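Local coordinates for CDGSH iron-sulfur domain-containing protein 3, mitochondrial (Homo sapiens, PDB 6AVJ), which carries two [2Fe-2S] clusters in mitochondria, can pass them to the ferredoxins FDX1 and FDX2, and contributes to iron and reactive-oxygen homeostasis, at residues A7-I12 and E81-A86; R23-V26 and K32-F35; C65-R70 and D75-S80. The protein carries 2 engineered substitutions. All coordinates share one frame; numbering follows the deposited sequence.

Contact 1: residues A7-I12 and E81-A86; sequences ALKTPI and ERVQKA. With FES (Fe2/s2 (inorganic) cluster), chain E.
At the wall of the second [2Fe-2S] pocket, Lys9 of the loop entering strand 12-16 meets the C-terminal end of helix 81-84 through both its backbone and its ammonium group. Past CG the lysine chain is fully stretched and runs by the last turn of the helix, CD lying 3.5 Å from Val83 O. Its NZ donates to Gln84 O at 2.6 Å, approaching from above the carbonyl plane (45° out of it) instead of along a lone pair. An ammonium group bonded to the last carbonyl of the helix would be expected to suit the negative end of its dipole. Gln84 answers in the other direction. Its side chain starts out away from segment 7-12, but bends at chi2 (-54°) and brings the amide back, where NE2 donates to Lys9 O at 3.1 Å. It meets a lone pair in the plane of that carbonyl, and the acceptor is also almost in the amide plane. The same NE2 bonds to Cys78 O, which ties the helix to the cluster loop of this NEET-fold protein. Further along 7-12, Pro11 borders the cluster, its backbone N 3.8 Å from sulfide S1 of the cluster, while its side chain touches the ligand Cys74. Val83 is buried beneath the lysine, CG1 coming 4.4 Å from Lys9 CG, and its side chain also packs near Cys65.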
ATOM      1  N   ALA A   7      -0.061   7.407  -1.547  1.00 13.17           N
ATOM      2  CA  ALA A   7      -1.019   7.670  -0.464  1.00 13.53           C
ATOM      3  C   ALA A   7      -0.372   8.400   0.700  1.00 19.32           C
ATOM      4  O   ALA A   7      -0.976   9.301   1.298  1.00 17.55           O
ATOM      5  CB  ALA A   7      -1.642   6.357   0.035  1.00 15.85           C
ATOM      6  N   LEU A   8       0.828   7.980   1.077  1.00 18.50           N
ATOM      7  CA  LEU A   8       1.572   8.603   2.156  1.00 16.63           C
ATOM      8  C   LEU A   8       3.024   8.389   1.821  1.00 13.67           C
ATOM      9  O   LEU A   8       3.351   7.628   0.904  1.00 12.75           O
ATOM     10  CB  LEU A   8       1.220   7.988   3.544  1.00 14.70           C
ATOM     11  CG  LEU A   8      -0.246   8.075   3.954  1.00 21.49           C
ATOM     12  CD1 LEU A   8      -0.642   7.021   4.970  1.00 25.87           C
ATOM     13  CD2 LEU A   8      -0.510   9.510   4.491  1.00 25.74           C
ATOM     14  N   LYS A   9       3.898   9.013   2.614  1.00 11.36           N
ATOM     15  CA  LYS A   9       5.332   8.975   2.382  1.00 13.83           C
ATOM     16  C   LYS A   9       6.089   8.281   3.489  1.00 13.24           C
ATOM     17  O   LYS A   9       7.316   8.302   3.484  1.00 15.39           O
ATOM     18  CB  LYS A   9       5.894  10.387   2.212  1.00 20.72           C
ATOM     19  CG  LYS A   9       5.480  11.044   0.924  1.00 24.04           C
ATOM     20  CD  LYS A   9       6.189  12.409   0.861  1.00 27.07           C
ATOM     21  CE  LYS A   9       5.529  13.271  -0.119  1.00 27.75           C
ATOM     22  NZ  LYS A   9       6.083  14.681  -0.051  1.00 35.85           N
ATOM     23  N   THR A  10       5.394   7.654   4.431  1.00 13.20           N
ATOM     24  CA  THR A  10       6.036   6.820   5.449  1.00 15.78           C
ATOM     25  C   THR A  10       5.173   5.578   5.608  1.00 14.71           C
ATOM     26  O   THR A  10       3.931   5.686   5.580  1.00 11.36           O
ATOM     27  CB  THR A  10       6.142   7.539   6.809  1.00 21.70           C
ATOM     28  OG1 THR A  10       4.835   7.875   7.257  1.00 26.00           O
ATOM     29  CG2 THR A  10       6.857   8.811   6.664  1.00 22.55           C
ATOM     30  N   PRO A  11       5.794   4.413   5.814  1.00 13.02           N
ATOM     31  CA  PRO A  11       5.036   3.157   5.908  1.00 14.33           C
ATOM     32  C   PRO A  11       4.205   3.125   7.175  1.00 14.26           C
ATOM     33  O   PRO A  11       4.428   3.906   8.089  1.00 14.26           O
ATOM     34  CB  PRO A  11       6.138   2.074   5.942  1.00 13.90           C
ATOM     35  CG  PRO A  11       7.345   2.777   6.505  1.00 12.24           C
ATOM     36  CD  PRO A  11       7.251   4.200   5.933  1.00 11.83           C
ATOM     37  N   ILE A  12       3.260   2.189   7.242  1.00 10.79           N
ATOM     38  CA  ILE A  12       2.467   1.982   8.441  1.00 11.33           C
ATOM     39  C   ILE A  12       2.830   0.624   9.036  1.00 17.52           C
ATOM     40  O   ILE A  12       2.816  -0.403   8.346  1.00 12.96           O
ATOM     41  CB  ILE A  12       0.951   2.100   8.177  1.00 13.20           C
ATOM     42  CG1 ILE A  12       0.635   3.543   7.813  1.00 14.40           C
ATOM     43  CG2 ILE A  12       0.168   1.748   9.425  1.00 15.62           C
ATOM     44  CD1 ILE A  12      -0.727   3.708   7.143  1.00 14.94           C
ATOM     45  N   GLU A  81      14.686  10.452  -2.714  1.00 27.35           N
ATOM     46  CA  GLU A  81      14.242  11.830  -2.935  1.00 19.28           C
ATOM     47  C   GLU A  81      13.040  11.862  -3.854  1.00 23.17           C
ATOM     48  O   GLU A  81      12.126  12.690  -3.701  1.00 21.41           O
ATOM     49  CB  GLU A  81      15.380  12.661  -3.513  1.00 22.66           C
ATOM     50  CG  GLU A  81      16.495  12.908  -2.527  1.00 25.68           C
ATOM     51  CD  GLU A  81      16.035  13.717  -1.327  1.00 27.39           C
ATOM     52  OE1 GLU A  81      15.568  14.869  -1.513  1.00 26.04           O
ATOM     53  OE2 GLU A  81      16.104  13.205  -0.195  1.00 26.53           O
ATOM     54  N   ARG A  82      12.989  10.937  -4.791  1.00 24.51           N
ATOM     55  CA  ARG A  82      11.855  10.902  -5.701  1.00 22.74           C
ATOM     56  C   ARG A  82      10.524  10.793  -4.934  1.00 24.11           C
ATOM     57  O   ARG A  82       9.559  11.491  -5.245  1.00 21.86           O
ATOM     58  CB  ARG A  82      12.065   9.737  -6.665  1.00 29.33           C
ATOM     59  CG  ARG A  82      11.011   9.568  -7.658  1.00 35.07           C
ATOM     60  CD  ARG A  82      11.494   8.689  -8.818  1.00 43.99           C
ATOM     61  NE  ARG A  82      10.563   8.743  -9.959  1.00 58.55           N
ATOM     62  CZ  ARG A  82       9.782   7.743 -10.375  1.00 55.51           C
ATOM     63  NH1 ARG A  82       9.799   6.559  -9.767  1.00 50.38           N
ATOM     64  NH2 ARG A  82       8.978   7.937 -11.419  1.00 46.93           N
ATOM     65  N   VAL A  83      10.439   9.895  -3.950  1.00 18.46           N
ATOM     66  CA  VAL A  83       9.182   9.739  -3.218  1.00 15.74           C
ATOM     67  C   VAL A  83       8.994  10.874  -2.217  1.00 20.19           C
ATOM     68  O   VAL A  83       7.880  11.357  -2.020  1.00 17.97           O
ATOM     69  CB  VAL A  83       9.119   8.355  -2.527  1.00 14.21           C
ATOM     70  CG1 VAL A  83       7.905   8.260  -1.558  1.00 14.60           C
ATOM     71  CG2 VAL A  83       8.986   7.255  -3.586  1.00 17.30           C
ATOM     72  N   GLN A  84      10.054  11.290  -1.523  1.00 15.81           N
ATOM     73  CA  GLN A  84       9.843  12.302  -0.499  1.00 21.47           C
ATOM     74  C   GLN A  84       9.391  13.635  -1.105  1.00 22.09           C
ATOM     75  O   GLN A  84       8.682  14.399  -0.447  1.00 22.50           O
ATOM     76  CB  GLN A  84      11.109  12.490   0.319  1.00 21.69           C
ATOM     77  CG  GLN A  84      11.356  11.362   1.344  1.00 22.81           C
ATOM     78  CD  GLN A  84      10.149  11.159   2.257  1.00 25.44           C
ATOM     79  OE1 GLN A  84       9.741  12.088   2.969  1.00 26.00           O
ATOM     80  NE2 GLN A  84       9.537   9.977   2.203  1.00 24.23           N
ATOM     81  N   LYS A  85       9.759  13.908  -2.356  1.00 17.00           N
ATOM     82  CA  LYS A  85       9.332  15.126  -3.053  1.00 20.86           C
ATOM     83  C   LYS A  85       8.010  14.963  -3.759  1.00 26.67           C
ATOM     84  O   LYS A  85       7.542  15.923  -4.374  1.00 28.70           O
ATOM     85  CB  LYS A  85      10.364  15.558  -4.093  1.00 20.64           C
ATOM     86  CG  LYS A  85      11.669  16.037  -3.514  1.00 18.44           C
ATOM     87  CD  LYS A  85      12.666  16.172  -4.633  1.00 17.60           C
ATOM     88  CE  LYS A  85      13.986  16.649  -4.159  1.00 24.86           C
ATOM     89  NZ  LYS A  85      14.767  16.856  -5.366  1.00 26.18           N
ATOM     90  N   ALA A  86       7.430  13.760  -3.755  1.00 25.14           N
ATOM     91  CA  ALA A  86       6.181  13.543  -4.477  1.00 22.70           C
ATOM     92  C   ALA A  86       5.032  14.177  -3.720  1.00 22.90           C
ATOM     93  O   ALA A  86       5.114  14.437  -2.527  1.00 24.47           O
ATOM     94  CB  ALA A  86       5.916  12.043  -4.687  1.00 27.21           C
TER
HETATM   95 FE1  FES E 202       8.330   2.468   2.192  1.00 10.84          FE
HETATM   96 FE2  FES E 202       6.517   2.522   0.094  1.00 10.85          FE
HETATM   97  S1  FES E 202       6.243   3.246   2.179  1.00 10.82           S
HETATM   98  S2  FES E 202       8.559   1.681   0.143  1.00 10.04           S

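Contact 2: residues R23-V26 and K32-F35; sequences RWCV and KQPF. With FES (Fe2/s2 (inorganic) cluster), chain D.
Cys25 meets residues 32-35 by backbone and side chain at once. Its N donates to Pro34 O at 2.9 Å, nearly straight (173°), beside the single backbone bridge between Trp24 and Phe35. The Cys25 thiolate binds iron FE2 of the first cluster, SG to FE2 measuring 2.4 Å. Gln33 folds its chain at chi2 (-63°), swinging NE2 to within 3.5 Å of Cys25 SG, the sulfur lying somewhat out of the amide plane. Such an N-H...S bond to a cluster ligand would be expected to draw charge from the sulfur. Ser30 O is a second acceptor for NE2, and with OE1 held by Lys66 the amide's rotation is fixed. Here the CDGSH-type loop leaves strand 21-24 and doubles back on its end, with Cys27 the companion ligand on FE2. Pro34, after a cis peptide bond, sets CG over the centre of the Phe35 ring, 3.8 Å above its plane. The same ring turns its edge to Arg23 O, while Phe35 CA makes a CA-H...O contact with that oxygen at 3.3 Å. A chi1 of 176° sets the Trp24 indole beside its own carbonyl carbon, with CD1 3.2 Å from Pro34 O, and the indole NE1 bonds to Cys63 O.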
ATOM      1  N   ARG A  23      -5.653  -7.556   2.601  1.00 11.50           N
ATOM      2  CA  ARG A  23      -5.793  -7.013   1.230  1.00 11.04           C
ATOM      3  C   ARG A  23      -5.083  -5.667   1.172  1.00  9.03           C
ATOM      4  O   ARG A  23      -5.604  -4.656   1.652  1.00 11.28           O
ATOM      5  CB  ARG A  23      -7.249  -6.890   0.824  1.00 13.49           C
ATOM      6  CG  ARG A  23      -7.922  -8.280   0.589  1.00 18.94           C
ATOM      7  CD  ARG A  23      -9.406  -8.193   0.386  1.00 20.57           C
ATOM      8  NE  ARG A  23      -9.952  -9.515   0.048  1.00 24.63           N
ATOM      9  CZ  ARG A  23     -10.199 -10.482   0.932  1.00 26.27           C
ATOM     10  NH1 ARG A  23      -9.976 -10.291   2.228  1.00 22.03           N
ATOM     11  NH2 ARG A  23     -10.686 -11.652   0.527  1.00 32.79           N
ATOM     12  N   TRP A  24      -3.867  -5.678   0.653  1.00  8.91           N
ATOM     13  CA  TRP A  24      -3.048  -4.471   0.632  1.00 11.22           C
ATOM     14  C   TRP A  24      -3.513  -3.516  -0.461  1.00 10.70           C
ATOM     15  O   TRP A  24      -3.742  -3.926  -1.597  1.00  9.79           O
ATOM     16  CB  TRP A  24      -1.601  -4.818   0.376  1.00  8.48           C
ATOM     17  CG  TRP A  24      -0.651  -3.628   0.243  1.00  6.75           C
ATOM     18  CD1 TRP A  24      -0.326  -2.756   1.218  1.00 10.40           C
ATOM     19  CD2 TRP A  24       0.124  -3.264  -0.898  1.00  8.55           C
ATOM     20  NE1 TRP A  24       0.604  -1.856   0.767  1.00  9.73           N
ATOM     21  CE2 TRP A  24       0.906  -2.161  -0.536  1.00  8.99           C
ATOM     22  CE3 TRP A  24       0.277  -3.798  -2.180  1.00  8.97           C
ATOM     23  CZ2 TRP A  24       1.764  -1.522  -1.454  1.00 10.77           C
ATOM     24  CZ3 TRP A  24       1.131  -3.200  -3.061  1.00 12.38           C
ATOM     25  CH2 TRP A  24       1.860  -2.060  -2.704  1.00 10.29           C
ATOM     26  N   CYS A  25      -3.606  -2.236  -0.143  1.00 10.85           N
ATOM     27  CA  CYS A  25      -4.061  -1.307  -1.167  1.00  9.14           C
ATOM     28  C   CYS A  25      -2.925  -1.072  -2.161  1.00 11.31           C
ATOM     29  O   CYS A  25      -1.844  -0.589  -1.797  1.00  9.39           O
ATOM     30  CB  CYS A  25      -4.563   0.001  -0.543  1.00 13.28           C
ATOM     31  SG  CYS A  25      -4.870   1.316  -1.751  1.00  9.56           S
ATOM     32  N   VAL A  26      -3.170  -1.423  -3.423  1.00  9.22           N
ATOM     33  CA  VAL A  26      -2.160  -1.194  -4.453  1.00 10.70           C
ATOM     34  C   VAL A  26      -2.337   0.153  -5.147  1.00 10.82           C
ATOM     35  O   VAL A  26      -1.392   0.626  -5.804  1.00 10.99           O
ATOM     36  CB  VAL A  26      -2.190  -2.306  -5.517  1.00 12.35           C
ATOM     37  CG1 VAL A  26      -2.173  -3.691  -4.887  1.00 13.42           C
ATOM     38  CG2 VAL A  26      -3.401  -2.143  -6.447  1.00 12.14           C
ATOM     39  N   LYS A  32      -8.267   3.908   4.317  1.00 15.35           N
ATOM     40  CA  LYS A  32      -7.885   3.097   5.482  1.00 18.90           C
ATOM     41  C   LYS A  32      -6.520   2.455   5.241  1.00 14.96           C
ATOM     42  O   LYS A  32      -6.355   1.229   5.366  1.00 16.76           O
ATOM     43  CB  LYS A  32      -8.957   2.032   5.790  1.00 21.95           C
ATOM     44  CG  LYS A  32     -10.388   2.664   5.787  1.00 25.93           C
ATOM     45  CD  LYS A  32     -11.278   2.215   6.928  1.00 36.88           C
ATOM     46  CE  LYS A  32     -11.794   0.787   6.712  1.00 42.40           C
ATOM     47  NZ  LYS A  32     -12.567   0.265   7.906  1.00 61.79           N
ATOM     48  N   GLN A  33      -5.538   3.281   4.896  1.00 13.72           N
ATOM     49  CA  GLN A  33      -4.233   2.774   4.544  1.00 12.42           C
ATOM     50  C   GLN A  33      -3.712   1.959   5.719  1.00 14.26           C
ATOM     51  O   GLN A  33      -3.933   2.334   6.878  1.00 12.66           O
ATOM     52  CB  GLN A  33      -3.267   3.909   4.215  1.00 14.04           C
ATOM     53  CG  GLN A  33      -3.513   4.587   2.860  1.00 13.30           C
ATOM     54  CD  GLN A  33      -3.312   3.623   1.700  1.00 16.19           C
ATOM     55  OE1 GLN A  33      -2.461   2.700   1.763  1.00 11.78           O
ATOM     56  NE2 GLN A  33      -4.104   3.799   0.650  1.00 12.16           N
ATOM     57  N   PRO A  34      -2.961   0.879   5.457  1.00 14.42           N
ATOM     58  CA  PRO A  34      -2.364   0.424   4.180  1.00 11.58           C
ATOM     59  C   PRO A  34      -3.228  -0.559   3.422  1.00 12.19           C
ATOM     60  O   PRO A  34      -2.764  -1.145   2.436  1.00 12.16           O
ATOM     61  CB  PRO A  34      -1.099  -0.292   4.627  1.00 10.35           C
ATOM     62  CG  PRO A  34      -1.485  -0.857   5.956  1.00 10.53           C
ATOM     63  CD  PRO A  34      -2.435   0.104   6.599  1.00 11.92           C
ATOM     64  N   PHE A  35      -4.455  -0.761   3.863  1.00  8.61           N
ATOM     65  CA  PHE A  35      -5.320  -1.813   3.334  1.00 13.75           C
ATOM     66  C   PHE A  35      -6.415  -1.239   2.444  1.00 13.12           C
ATOM     67  O   PHE A  35      -6.778  -0.067   2.542  1.00 11.93           O
ATOM     68  CB  PHE A  35      -5.968  -2.610   4.499  1.00 14.79           C
ATOM     69  CG  PHE A  35      -4.953  -3.252   5.412  1.00 13.65           C
ATOM     70  CD1 PHE A  35      -4.129  -4.239   4.935  1.00 14.30           C
ATOM     71  CD2 PHE A  35      -4.821  -2.842   6.741  1.00 19.67           C
ATOM     72  CE1 PHE A  35      -3.190  -4.830   5.752  1.00 15.11           C
ATOM     73  CE2 PHE A  35      -3.902  -3.415   7.560  1.00 17.38           C
ATOM     74  CZ  PHE A  35      -3.066  -4.408   7.066  1.00 14.53           C
TER
HETATM   75 FE1  FES D 201      -8.562  -1.264  -3.051  1.00 13.79          FE
HETATM   76 FE2  FES D 201      -6.621   0.613  -3.156  1.00 13.51          FE
HETATM   77  S1  FES D 201      -6.490  -1.431  -3.914  1.00 12.13           S
HETATM   78  S2  FES D 201      -8.610   0.795  -2.241  1.00 11.52           S

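Contact 3: residues C65-R70 and D75-S80; sequences CKATQR and DGTCRS. Engineered in segment 75-80: Cys78 (natural residue His). With FES (Fe2/s2 (inorganic) cluster), chain E.
Asp75 turns one carboxylate to three N-H or O-H donors drawn from both segments, and it does so beside an iron-sulfur cluster. Across the contact, OD2 accepts from Gln69 N at 2.8 Å, the donor standing 51° out of the carboxylate plane. Within its own segment OD1 takes two further bonds: from Thr77 N, which closes an Asx turn, and from Thr77 OG1 at 2.6 Å on the syn side. Gripped at both oxygens, the group has little freedom to rotate. Its chi1 of 72° places CG between the backbone N and the carbonyl carbon, directing the carboxylate at residues 68-69. OD1 also lies 3.6 Å from sulfide S2 of the cluster, a proximity of negative groups probably eased by the surrounding N-H donors.

Thr68 OG1 sits over the face of the Asp75 carboxylate, 3.2 Å from CG. The hydroxyl is engaged elsewhere, accepting from Arg70 N at 3.0 Å in an ST turn and bonding to Tyr73 O beyond the segments, and it packs over the carboxylate without a bond to either oxygen. Apolar contact comes from Thr77 CG2, which meets Ala67 CB at 4.0 Å. Each segment supplies one cluster ligand: Cys65 SG binds iron FE2, and the engineered Cys78, a histidine in the natural sequence, binds FE1 through SG at 2.4 Å. Cys65 SG also accepts from Ala67 N. Gly76, with phi 85°, adopts backbone angles at which a CB would press on the carbonyl oxygen of Asp75. Cys63 and Cys74 complete the ligand set, and the Asp-Gly-Thr run leading to position 78 is the second-cluster counterpart of the Asp-Gly-Ser element in the CDGSH motif.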
ATOM      1  N   CYS A  65       3.528   4.523   0.034  1.00  9.76           N
ATOM      2  CA  CYS A  65       3.886   5.308  -1.173  1.00  9.85           C
ATOM      3  C   CYS A  65       3.561   4.586  -2.469  1.00 10.36           C
ATOM      4  O   CYS A  65       3.494   5.236  -3.533  1.00  9.90           O
ATOM      5  CB  CYS A  65       5.359   5.671  -1.166  1.00  8.85           C
ATOM      6  SG  CYS A  65       6.505   4.246  -1.532  1.00  9.41           S
ATOM      7  N   LYS A  66       3.305   3.277  -2.383  1.00 10.41           N
ATOM      8  CA  LYS A  66       2.941   2.326  -3.417  1.00 10.27           C
ATOM      9  C   LYS A  66       4.047   2.090  -4.443  1.00 15.76           C
ATOM     10  O   LYS A  66       3.810   1.407  -5.447  1.00 13.14           O
ATOM     11  CB  LYS A  66       1.628   2.706  -4.127  1.00 10.99           C
ATOM     12  CG  LYS A  66       0.443   2.989  -3.151  1.00 12.79           C
ATOM     13  CD  LYS A  66       0.326   1.922  -2.065  1.00 10.89           C
ATOM     14  CE  LYS A  66      -0.816   2.198  -1.101  1.00 10.84           C
ATOM     15  NZ  LYS A  66      -0.803   1.191   0.036  1.00  8.16           N
ATOM     16  N   ALA A  67       5.264   2.523  -4.174  1.00 10.04           N
ATOM     17  CA  ALA A  67       6.372   2.304  -5.091  1.00 13.33           C
ATOM     18  C   ALA A  67       7.338   1.198  -4.656  1.00 12.45           C
ATOM     19  O   ALA A  67       8.364   1.008  -5.318  1.00  9.60           O
ATOM     20  CB  ALA A  67       7.152   3.608  -5.265  1.00 11.04           C
ATOM     21  N   THR A  68       7.044   0.453  -3.590  1.00 13.38           N
ATOM     22  CA  THR A  68       7.986  -0.581  -3.159  1.00 13.38           C
ATOM     23  C   THR A  68       8.251  -1.604  -4.286  1.00 10.58           C
ATOM     24  O   THR A  68       7.371  -1.939  -5.085  1.00 10.63           O
ATOM     25  CB  THR A  68       7.450  -1.321  -1.942  1.00  9.74           C
ATOM     26  OG1 THR A  68       8.378  -2.376  -1.621  1.00 10.94           O
ATOM     27  CG2 THR A  68       6.061  -1.928  -2.235  1.00  9.48           C
ATOM     28  N   GLN A  69       9.457  -2.164  -4.302  1.00 10.72           N
ATOM     29  CA  GLN A  69       9.784  -3.240  -5.218  1.00 11.77           C
ATOM     30  C   GLN A  69       9.485  -4.604  -4.625  1.00 17.42           C
ATOM     31  O   GLN A  69       9.584  -5.590  -5.353  1.00 15.67           O
ATOM     32  CB  GLN A  69      11.270  -3.147  -5.646  1.00 15.26           C
ATOM     33  CG  GLN A  69      11.588  -1.892  -6.531  1.00 20.46           C
ATOM     34  CD  GLN A  69      11.262  -2.104  -8.021  1.00 36.43           C
ATOM     35  OE1 GLN A  69      11.139  -3.255  -8.518  1.00 36.90           O
ATOM     36  NE2 GLN A  69      11.098  -0.993  -8.734  1.00 46.50           N
ATOM     37  N   ARG A  70       9.055  -4.656  -3.369  1.00 13.22           N
ATOM     38  CA  ARG A  70       8.705  -5.912  -2.715  1.00 13.48           C
ATOM     39  C   ARG A  70       7.322  -5.813  -2.038  1.00 13.19           C
ATOM     40  O   ARG A  70       7.202  -5.980  -0.830  1.00 12.33           O
ATOM     41  CB  ARG A  70       9.794  -6.296  -1.706  1.00 16.80           C
ATOM     42  CG  ARG A  70      11.190  -6.351  -2.316  1.00 26.11           C
ATOM     43  CD  ARG A  70      12.254  -6.855  -1.356  1.00 36.70           C
ATOM     44  NE  ARG A  70      13.478  -7.214  -2.072  1.00 42.62           N
ATOM     45  CZ  ARG A  70      14.655  -7.435  -1.494  1.00 37.86           C
ATOM     46  NH1 ARG A  70      14.783  -7.338  -0.178  1.00 40.34           N
ATOM     47  NH2 ARG A  70      15.706  -7.751  -2.236  1.00 25.91           N
ATOM     48  N   ASP A  75      10.076  -1.319   1.365  1.00 10.85           N
ATOM     49  CA  ASP A  75      11.467  -1.673   1.126  1.00  9.87           C
ATOM     50  C   ASP A  75      12.350  -0.440   1.146  1.00  9.89           C
ATOM     51  O   ASP A  75      13.474  -0.489   0.646  1.00 10.21           O
ATOM     52  CB  ASP A  75      11.630  -2.442  -0.188  1.00 10.57           C
ATOM     53  CG  ASP A  75      11.450  -1.575  -1.420  1.00 16.39           C
ATOM     54  OD1 ASP A  75      11.089  -0.368  -1.310  1.00  8.80           O
ATOM     55  OD2 ASP A  75      11.647  -2.112  -2.541  1.00 14.44           O
ATOM     56  N   GLY A  76      11.850   0.688   1.648  1.00  8.33           N
ATOM     57  CA  GLY A  76      12.676   1.869   1.770  1.00  9.65           C
ATOM     58  C   GLY A  76      12.766   2.722   0.517  1.00 11.95           C
ATOM     59  O   GLY A  76      13.457   3.752   0.537  1.00 11.04           O
ATOM     60  N   THR A  77      12.073   2.334  -0.554  1.00 10.97           N
ATOM     61  CA  THR A  77      11.930   3.204  -1.727  1.00 12.05           C
ATOM     62  C   THR A  77      11.360   4.562  -1.329  1.00 13.67           C
ATOM     63  O   THR A  77      11.743   5.586  -1.898  1.00 13.76           O
ATOM     64  CB  THR A  77      11.039   2.534  -2.790  1.00 11.18           C
ATOM     65  OG1 THR A  77      11.620   1.305  -3.181  1.00 10.95           O
ATOM     66  CG2 THR A  77      10.907   3.385  -4.057  1.00 15.01           C
ATOM     67  N   CYS A  78      10.452   4.588  -0.344  1.00 11.10           N
ATOM     68  CA  CYS A  78       9.959   5.848   0.229  1.00 12.27           C
ATOM     69  C   CYS A  78      11.064   6.754   0.725  1.00 15.05           C
ATOM     70  O   CYS A  78      10.829   7.954   0.885  1.00 13.69           O
ATOM     71  CB  CYS A  78       9.015   5.601   1.428  1.00 13.15           C
ATOM     72  SG  CYS A  78       9.689   4.374   2.638  1.00 11.24           S
ATOM     73  N   ARG A  79      12.242   6.209   0.980  1.00 10.36           N
ATOM     74  CA  ARG A  79      13.352   7.018   1.464  1.00 10.88           C
ATOM     75  C   ARG A  79      14.052   7.794   0.344  1.00 19.99           C
ATOM     76  O   ARG A  79      14.823   8.709   0.605  1.00 23.84           O
ATOM     77  CB  ARG A  79      14.324   6.150   2.251  1.00 17.42           C
ATOM     78  CG  ARG A  79      13.675   5.571   3.493  1.00 17.82           C
ATOM     79  CD  ARG A  79      14.644   4.839   4.400  1.00 24.63           C
ATOM     80  NE  ARG A  79      14.210   4.919   5.785  1.00 27.22           N
ATOM     81  CZ  ARG A  79      13.298   4.128   6.340  1.00 36.69           C
ATOM     82  NH1 ARG A  79      12.709   3.160   5.646  1.00 28.52           N
ATOM     83  NH2 ARG A  79      12.981   4.302   7.610  1.00 42.11           N
ATOM     84  N   SER A  80      13.767   7.435  -0.899  1.00 16.18           N
ATOM     85  CA  SER A  80      14.344   8.131  -2.041  1.00 21.62           C
ATOM     86  C   SER A  80      13.873   9.584  -2.086  1.00 21.66           C
ATOM     87  O   SER A  80      12.818   9.939  -1.554  1.00 17.55           O
ATOM     88  CB  SER A  80      13.956   7.419  -3.340  1.00 15.02           C
ATOM     89  OG  SER A  80      12.578   7.565  -3.652  1.00 19.85           O
TER
HETATM   90 FE1  FES E 202       8.330   2.468   2.192  1.00 10.84          FE
HETATM   91 FE2  FES E 202       6.517   2.522   0.094  1.00 10.85          FE
HETATM   92  S1  FES E 202       6.243   3.246   2.179  1.00 10.82           S
HETATM   93  S2  FES E 202       8.559   1.681   0.143  1.00 10.04           S

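Contacts 1 and 3 bear on the same [2Fe-2S] cluster, and their centres lie 8 Å apart; contact 2 belongs to the other cluster, its centre 15 Å from each of them. Val83 CG1 of contact 1 packs 3.6 Å from Cys78 CA of contact 3, so helix 81-84 backs the ligand loop. Lys66, in segment 65-70, crosses to contact 2, where NZ is 2.8 Å from Gln33 OE1 and the same distance from Cys25 O. Segment 7-12 reaches contact 2 as well, with Ile12 CD1 3.5 Å from Gln33 O. In sequence, contacts 2 and 3 follow one another between the two segments of contact 1, so the pairing of 7-12 with 81-86 spans both cluster-binding loops.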